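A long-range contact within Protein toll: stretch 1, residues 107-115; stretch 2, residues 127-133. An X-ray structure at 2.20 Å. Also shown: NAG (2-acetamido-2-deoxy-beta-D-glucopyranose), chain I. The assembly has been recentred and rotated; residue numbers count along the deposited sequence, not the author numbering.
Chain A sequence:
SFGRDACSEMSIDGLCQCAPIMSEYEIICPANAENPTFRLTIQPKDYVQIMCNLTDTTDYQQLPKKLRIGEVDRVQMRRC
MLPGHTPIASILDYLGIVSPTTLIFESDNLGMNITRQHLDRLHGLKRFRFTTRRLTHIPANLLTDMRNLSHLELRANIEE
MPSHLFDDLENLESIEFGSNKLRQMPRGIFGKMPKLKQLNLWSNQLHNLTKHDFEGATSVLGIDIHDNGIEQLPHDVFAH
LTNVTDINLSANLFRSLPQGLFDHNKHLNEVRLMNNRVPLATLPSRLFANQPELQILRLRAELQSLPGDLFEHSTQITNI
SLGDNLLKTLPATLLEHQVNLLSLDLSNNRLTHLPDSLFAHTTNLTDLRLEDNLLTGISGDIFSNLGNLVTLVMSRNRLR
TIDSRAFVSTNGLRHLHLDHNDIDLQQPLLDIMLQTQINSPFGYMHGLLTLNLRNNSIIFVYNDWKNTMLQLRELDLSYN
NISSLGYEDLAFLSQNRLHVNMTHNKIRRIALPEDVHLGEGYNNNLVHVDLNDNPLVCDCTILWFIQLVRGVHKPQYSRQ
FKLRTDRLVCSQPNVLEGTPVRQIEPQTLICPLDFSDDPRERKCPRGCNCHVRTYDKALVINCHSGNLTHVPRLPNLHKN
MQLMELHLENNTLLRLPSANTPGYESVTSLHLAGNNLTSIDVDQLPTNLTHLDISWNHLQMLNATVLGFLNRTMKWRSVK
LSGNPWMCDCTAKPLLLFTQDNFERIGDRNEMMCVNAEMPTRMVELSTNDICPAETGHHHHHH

Stretch 1 (107-115) SDNLGMNIT
Stretch 2 127-133: RFRFTTR

Two stretches of the Toll chain meet over a modest interface, 403 Å² summed over both sides. Stretch 2 runs as a strand from R127 to T131 and leaves it at T132 and R133; stretch 1, 107-115, is irregular throughout. The register is set at S107 and T132, whose CA atoms lie 5.2 Å apart. From there the chain of stretch 1 moves off, returning side chains rather than backbone to its partner.

The backbone hydrogen bonding is concentrated at S107, which is extended at phi/psi -157/142. S107 N donates to O of T131 at 2.9 Å, with an N-H...O angle of 156°. S107 O accepts from OG1 of T132 at 2.8 Å; T132, also extended (-158/153), uses a t rotamer to bring the hydroxyl there. S107 O also lies 3.5 Å from CA of T132, a CA-H...O contact. CA-to-CB of S107 points away from stretch 2, and its t rotamer leaves OG of S107 to accept from N of N109 at 2.8 Å. A small polar side chain thus braces its own loop while its backbone does the pairing.

The charged part belongs to D108 and R133. D108, at -105/11 with chi1 m and chi2 -31°, has a CA-to-CB bond directed sideways, yet its carboxylate reaches stretch 2. OD1 of D108 accepts from the backbone N of R133 at 2.9 Å and 154°. OD2 of D108 forms the salt bridge, 2.8 Å from NH2 of R133, and also accepts from NE of R133 at 3.1 Å and a more bent 137°. R133, at -110/5, folds its side chain through m, t and m for chi1 to chi3, with chi4 at -166°, so that OD2 meets the guanidinium at its edge, near its plane. Aspartate suits the site because its two oxygens can engage backbone and side chain of one residue together. D108 is partly exposed and R133 exposed, so this polar clasp sits toward solvent.

The apolar packing is buried. CA-to-CB of I114 (-68/148, chi1 and chi2 both t) points toward stretch 2, and I114 CD1 sits over a face of the F130 ring, 3.9 Å from the centroid and 11° off the normal, a CH-pi contact. I114 CD1 also lies 4.2 Å from CZ of F128, at that ring's edge. F128 and F130 alternate with R129 along the extended strand, and both have t chi1, with chi2 of 69° and 55°. CA-to-CB of L110 (-80/-48, m then t) also points toward stretch 2; CD2 of L110 is 4.0 Å from CE1 of F130 at the ring edge, and CD1 of L110 is 3.6 Å from OG1 of T132. The I114 methyl CD1 covers a face of the F130 ring while CD2 of L110 lies at its edge.

Between the two aliphatic residues the loop keeps clear of the partner. G111 adopts 87/-16, where a CB would jam against the carbonyl O of L110, so glycine fits the turn. CA-to-CB of N113 points away, and ND2 of N113 is bonded to C1 of NAG at 1.5 Å.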

ATOM      1  N   SER A 107     -17.700  35.496   0.058  1.00 24.05           N
ATOM      2  CA  SER A 107     -19.106  35.416  -0.343  1.00 21.75           C
ATOM      3  C   SER A 107     -19.364  35.609  -1.824  1.00 29.24           C
ATOM      4  O   SER A 107     -18.755  36.462  -2.461  1.00 33.38           O
ATOM      5  CB  SER A 107     -19.952  36.433   0.448  1.00 23.23           C
ATOM      6  OG  SER A 107     -21.276  36.481  -0.080  1.00 24.92           O
ATOM      7  N   ASP A 108     -20.312  34.842  -2.353  1.00 29.37           N
ATOM      8  CA  ASP A 108     -20.781  35.024  -3.721  1.00 24.60           C
ATOM      9  C   ASP A 108     -22.149  35.690  -3.750  1.00 25.69           C
ATOM     10  O   ASP A 108     -22.819  35.749  -4.789  1.00 28.50           O
ATOM     11  CB  ASP A 108     -20.821  33.670  -4.436  1.00 23.29           C
ATOM     12  CG  ASP A 108     -19.449  33.020  -4.489  1.00 29.47           C
ATOM     13  OD1 ASP A 108     -18.436  33.760  -4.547  1.00 28.45           O
ATOM     14  OD2 ASP A 108     -19.374  31.782  -4.456  1.00 37.31           O
ATOM     15  N   ASN A 109     -22.567  36.178  -2.591  1.00 21.31           N
ATOM     16  CA  ASN A 109     -23.812  36.926  -2.475  1.00 24.12           C
ATOM     17  C   ASN A 109     -23.517  38.262  -1.806  1.00 24.21           C
ATOM     18  O   ASN A 109     -23.823  38.457  -0.629  1.00 31.38           O
ATOM     19  CB  ASN A 109     -24.850  36.117  -1.679  1.00 29.46           C
ATOM     20  CG  ASN A 109     -26.149  36.881  -1.462  1.00 34.76           C
ATOM     21  OD1 ASN A 109     -26.439  37.838  -2.179  1.00 39.28           O
ATOM     22  ND2 ASN A 109     -26.935  36.460  -0.465  1.00 27.69           N
ATOM     23  N   LEU A 110     -22.919  39.174  -2.574  1.00 28.25           N
ATOM     24  CA  LEU A 110     -22.465  40.475  -2.069  1.00 31.00           C
ATOM     25  C   LEU A 110     -23.587  41.515  -1.949  1.00 27.70           C
ATOM     26  O   LEU A 110     -23.712  42.179  -0.924  1.00 26.03           O
ATOM     27  CB  LEU A 110     -21.337  41.030  -2.950  1.00 28.02           C
ATOM     28  CG  LEU A 110     -20.049  40.203  -3.053  1.00 25.85           C
ATOM     29  CD1 LEU A 110     -19.066  40.817  -4.060  1.00 19.10           C
ATOM     30  CD2 LEU A 110     -19.385  40.008  -1.679  1.00 18.53           C
ATOM     31  N   GLY A 111     -24.393  41.655  -2.998  1.00 28.56           N
ATOM     32  CA  GLY A 111     -25.474  42.631  -3.016  1.00 23.33           C
ATOM     33  C   GLY A 111     -25.019  43.996  -3.504  1.00 31.99           C
ATOM     34  O   GLY A 111     -25.848  44.814  -3.875  1.00 36.41           O
ATOM     35  N   MET A 112     -23.699  44.211  -3.520  1.00 29.91           N
ATOM     36  CA  MET A 112     -23.063  45.484  -3.862  1.00 33.82           C
ATOM     37  C   MET A 112     -21.542  45.267  -3.951  1.00 34.53           C
ATOM     38  O   MET A 112     -21.036  44.178  -3.642  1.00 28.87           O
ATOM     39  CB  MET A 112     -23.363  46.535  -2.785  1.00 28.59           C
ATOM     40  CG  MET A 112     -22.677  46.246  -1.435  1.00 28.29           C
ATOM     41  SD  MET A 112     -23.184  47.329  -0.066  1.00 34.79           S
ATOM     42  CE  MET A 112     -22.385  48.899  -0.520  1.00 21.69           C
ATOM     43  N   ASN A 113     -20.819  46.292  -4.386  1.00 27.95           N
ATOM     44  CA  ASN A 113     -19.347  46.303  -4.336  1.00 21.05           C
ATOM     45  C   ASN A 113     -18.867  46.629  -2.920  1.00 19.66           C
ATOM     46  O   ASN A 113     -19.540  47.351  -2.184  1.00 21.19           O
ATOM     47  CB  ASN A 113     -18.791  47.360  -5.314  1.00 25.04           C
ATOM     48  CG  ASN A 113     -19.047  47.012  -6.787  1.00 29.71           C
ATOM     49  OD1 ASN A 113     -18.823  45.877  -7.208  1.00 36.35           O
ATOM     50  ND2 ASN A 113     -19.512  47.994  -7.571  1.00 56.96           N
ATOM     51  N   ILE A 114     -17.707  46.110  -2.523  1.00 18.39           N
ATOM     52  CA  ILE A 114     -17.140  46.465  -1.218  1.00 19.02           C
ATOM     53  C   ILE A 114     -16.687  47.933  -1.173  1.00 25.17           C
ATOM     54  O   ILE A 114     -16.281  48.499  -2.190  1.00 24.83           O
ATOM     55  CB  ILE A 114     -15.974  45.478  -0.816  1.00 19.59           C
ATOM     56  CG1 ILE A 114     -15.721  45.480   0.694  1.00 22.69           C
ATOM     57  CG2 ILE A 114     -14.728  45.759  -1.617  1.00 16.94           C
ATOM     58  CD1 ILE A 114     -14.733  44.377   1.160  1.00 16.69           C
ATOM     59  N   THR A 115     -16.780  48.559  -0.003  1.00 23.18           N
ATOM     60  CA  THR A 115     -16.372  49.949   0.129  1.00 22.92           C
ATOM     61  C   THR A 115     -15.433  50.126   1.310  1.00 27.97           C
ATOM     62  O   THR A 115     -15.395  49.296   2.222  1.00 22.31           O
ATOM     63  CB  THR A 115     -17.573  50.908   0.366  1.00 29.00           C
ATOM     64  OG1 THR A 115     -18.103  50.686   1.678  1.00 30.26           O
ATOM     65  CG2 THR A 115     -18.676  50.728  -0.686  1.00 27.32           C
ATOM     66  N   ARG A 127      -4.927  40.946   9.838  1.00 18.98           N
ATOM     67  CA  ARG A 127      -5.113  40.035   8.731  1.00 20.14           C
ATOM     68  C   ARG A 127      -6.492  40.224   8.147  1.00 16.05           C
ATOM     69  O   ARG A 127      -7.474  40.257   8.865  1.00 16.49           O
ATOM     70  CB  ARG A 127      -4.900  38.574   9.192  1.00 23.82           C
ATOM     71  CG  ARG A 127      -5.051  37.567   8.040  1.00 36.14           C
ATOM     72  CD  ARG A 127      -4.423  36.185   8.305  1.00 33.27           C
ATOM     73  NE  ARG A 127      -4.378  35.412   7.062  1.00 35.64           N
ATOM     74  CZ  ARG A 127      -3.865  34.192   6.934  1.00 41.87           C
ATOM     75  NH1 ARG A 127      -3.340  33.571   7.989  1.00 41.33           N
ATOM     76  NH2 ARG A 127      -3.882  33.592   5.744  1.00 24.44           N
ATOM     77  N   PHE A 128      -6.574  40.328   6.830  1.00 15.50           N
ATOM     78  CA  PHE A 128      -7.868  40.533   6.200  1.00 20.63           C
ATOM     79  C   PHE A 128      -7.895  39.751   4.915  1.00 16.49           C
ATOM     80  O   PHE A 128      -6.919  39.771   4.178  1.00 18.04           O
ATOM     81  CB  PHE A 128      -8.108  42.035   5.935  1.00 20.40           C
ATOM     82  CG  PHE A 128      -9.291  42.323   5.051  1.00 19.06           C
ATOM     83  CD1 PHE A 128     -10.593  42.098   5.504  1.00 16.78           C
ATOM     84  CD2 PHE A 128      -9.106  42.853   3.770  1.00 20.55           C
ATOM     85  CE1 PHE A 128     -11.702  42.381   4.695  1.00 19.68           C
ATOM     86  CE2 PHE A 128     -10.213  43.154   2.941  1.00 15.37           C
ATOM     87  CZ  PHE A 128     -11.512  42.906   3.397  1.00 15.71           C
ATOM     88  N   ARG A 129      -9.005  39.062   4.647  1.00 19.41           N
ATOM     89  CA  ARG A 129      -9.178  38.361   3.381  1.00 16.83           C
ATOM     90  C   ARG A 129     -10.541  38.669   2.790  1.00 14.84           C
ATOM     91  O   ARG A 129     -11.553  38.591   3.481  1.00 18.10           O
ATOM     92  CB  ARG A 129      -9.031  36.839   3.537  1.00 18.76           C
ATOM     93  CG  ARG A 129      -9.600  36.087   2.315  1.00 20.53           C
ATOM     94  CD  ARG A 129      -8.958  34.690   2.089  1.00 18.16           C
ATOM     95  NE  ARG A 129      -9.423  33.677   3.027  1.00 21.30           N
ATOM     96  CZ  ARG A 129     -10.541  32.950   2.904  1.00 41.14           C
ATOM     97  NH1 ARG A 129     -11.385  33.127   1.878  1.00 27.02           N
ATOM     98  NH2 ARG A 129     -10.820  32.033   3.832  1.00 43.01           N
ATOM     99  N   PHE A 130     -10.567  39.002   1.506  1.00 14.57           N
ATOM    100  CA  PHE A 130     -11.824  39.205   0.804  1.00 14.89           C
ATOM    101  C   PHE A 130     -11.837  38.300  -0.415  1.00 15.09           C
ATOM    102  O   PHE A 130     -10.919  38.337  -1.248  1.00 17.91           O
ATOM    103  CB  PHE A 130     -11.972  40.672   0.359  1.00 15.08           C
ATOM    104  CG  PHE A 130     -13.229  40.947  -0.415  1.00 16.07           C
ATOM    105  CD1 PHE A 130     -14.477  40.618   0.120  1.00 15.98           C
ATOM    106  CD2 PHE A 130     -13.173  41.543  -1.659  1.00 18.60           C
ATOM    107  CE1 PHE A 130     -15.654  40.864  -0.584  1.00 18.72           C
ATOM    108  CE2 PHE A 130     -14.351  41.804  -2.388  1.00 23.52           C
ATOM    109  CZ  PHE A 130     -15.594  41.466  -1.850  1.00 20.59           C
ATOM    110  N   THR A 131     -12.901  37.525  -0.560  1.00 15.05           N
ATOM    111  CA  THR A 131     -12.915  36.485  -1.580  1.00 15.00           C
ATOM    112  C   THR A 131     -14.301  36.395  -2.174  1.00 17.70           C
ATOM    113  O   THR A 131     -15.292  36.297  -1.439  1.00 21.43           O
ATOM    114  CB  THR A 131     -12.527  35.130  -0.954  1.00 23.74           C
ATOM    115  OG1 THR A 131     -11.140  35.164  -0.575  1.00 23.12           O
ATOM    116  CG2 THR A 131     -12.772  33.972  -1.921  1.00 19.36           C
ATOM    117  N   THR A 132     -14.384  36.430  -3.497  1.00 15.78           N
ATOM    118  CA  THR A 132     -15.683  36.352  -4.157  1.00 18.91           C
ATOM    119  C   THR A 132     -15.503  35.864  -5.582  1.00 25.65           C
ATOM    120  O   THR A 132     -14.449  36.068  -6.172  1.00 24.44           O
ATOM    121  CB  THR A 132     -16.417  37.723  -4.181  1.00 23.31           C
ATOM    122  OG1 THR A 132     -17.717  37.559  -4.767  1.00 21.34           O
ATOM    123  CG2 THR A 132     -15.635  38.769  -5.001  1.00 16.78           C
ATOM    124  N   ARG A 133     -16.535  35.230  -6.131  1.00 29.56           N
ATOM    125  CA  ARG A 133     -16.567  34.874  -7.551  1.00 25.95           C
ATOM    126  C   ARG A 133     -17.588  35.693  -8.347  1.00 26.96           C
ATOM    127  O   ARG A 133     -17.806  35.453  -9.547  1.00 24.13           O
ATOM    128  CB  ARG A 133     -16.780  33.357  -7.709  1.00 23.89           C
ATOM    129  CG  ARG A 133     -15.599  32.611  -7.065  1.00 29.32           C
ATOM    130  CD  ARG A 133     -15.816  31.151  -6.894  1.00 45.94           C
ATOM    131  NE  ARG A 133     -16.773  30.850  -5.840  1.00 46.57           N
ATOM    132  CZ  ARG A 133     -16.920  29.637  -5.322  1.00 43.09           C
ATOM    133  NH1 ARG A 133     -16.160  28.647  -5.759  1.00 37.11           N
ATOM    134  NH2 ARG A 133     -17.823  29.412  -4.379  1.00 40.98           N
TER
HETATM  135  C1  NAG I2012     -19.162  47.824  -8.972  1.00 53.06           C
HETATM  136  C2  NAG I2012     -20.599  47.702  -9.496  1.00 55.19           C
HETATM  137  C3  NAG I2012     -20.635  47.775 -11.031  1.00 63.57           C
HETATM  138  C4  NAG I2012     -19.818  48.947 -11.567  1.00 63.70           C
HETATM  139  C5  NAG I2012     -18.424  48.949 -10.957  1.00 61.25           C
HETATM  140  C6  NAG I2012     -17.597  50.143 -11.381  1.00 64.29           C
HETATM  141  C7  NAG I2012     -22.281  46.375  -8.280  1.00 58.08           C
HETATM  142  C8  NAG I2012     -22.925  47.682  -7.916  1.00 57.26           C
HETATM  143  N2  NAG I2012     -21.186  46.452  -9.042  1.00 57.35           N
HETATM  144  O3  NAG I2012     -21.986  47.901 -11.461  1.00 60.41           O
HETATM  145  O4  NAG I2012     -19.691  48.843 -12.981  1.00 61.69           O
HETATM  146  O5  NAG I2012     -18.538  48.995  -9.528  1.00 63.98           O
HETATM  147  O6  NAG I2012     -17.364  51.050 -10.308  1.00 67.02           O
HETATM  148  O7  NAG I2012     -22.735  45.296  -7.906  1.00 52.86           O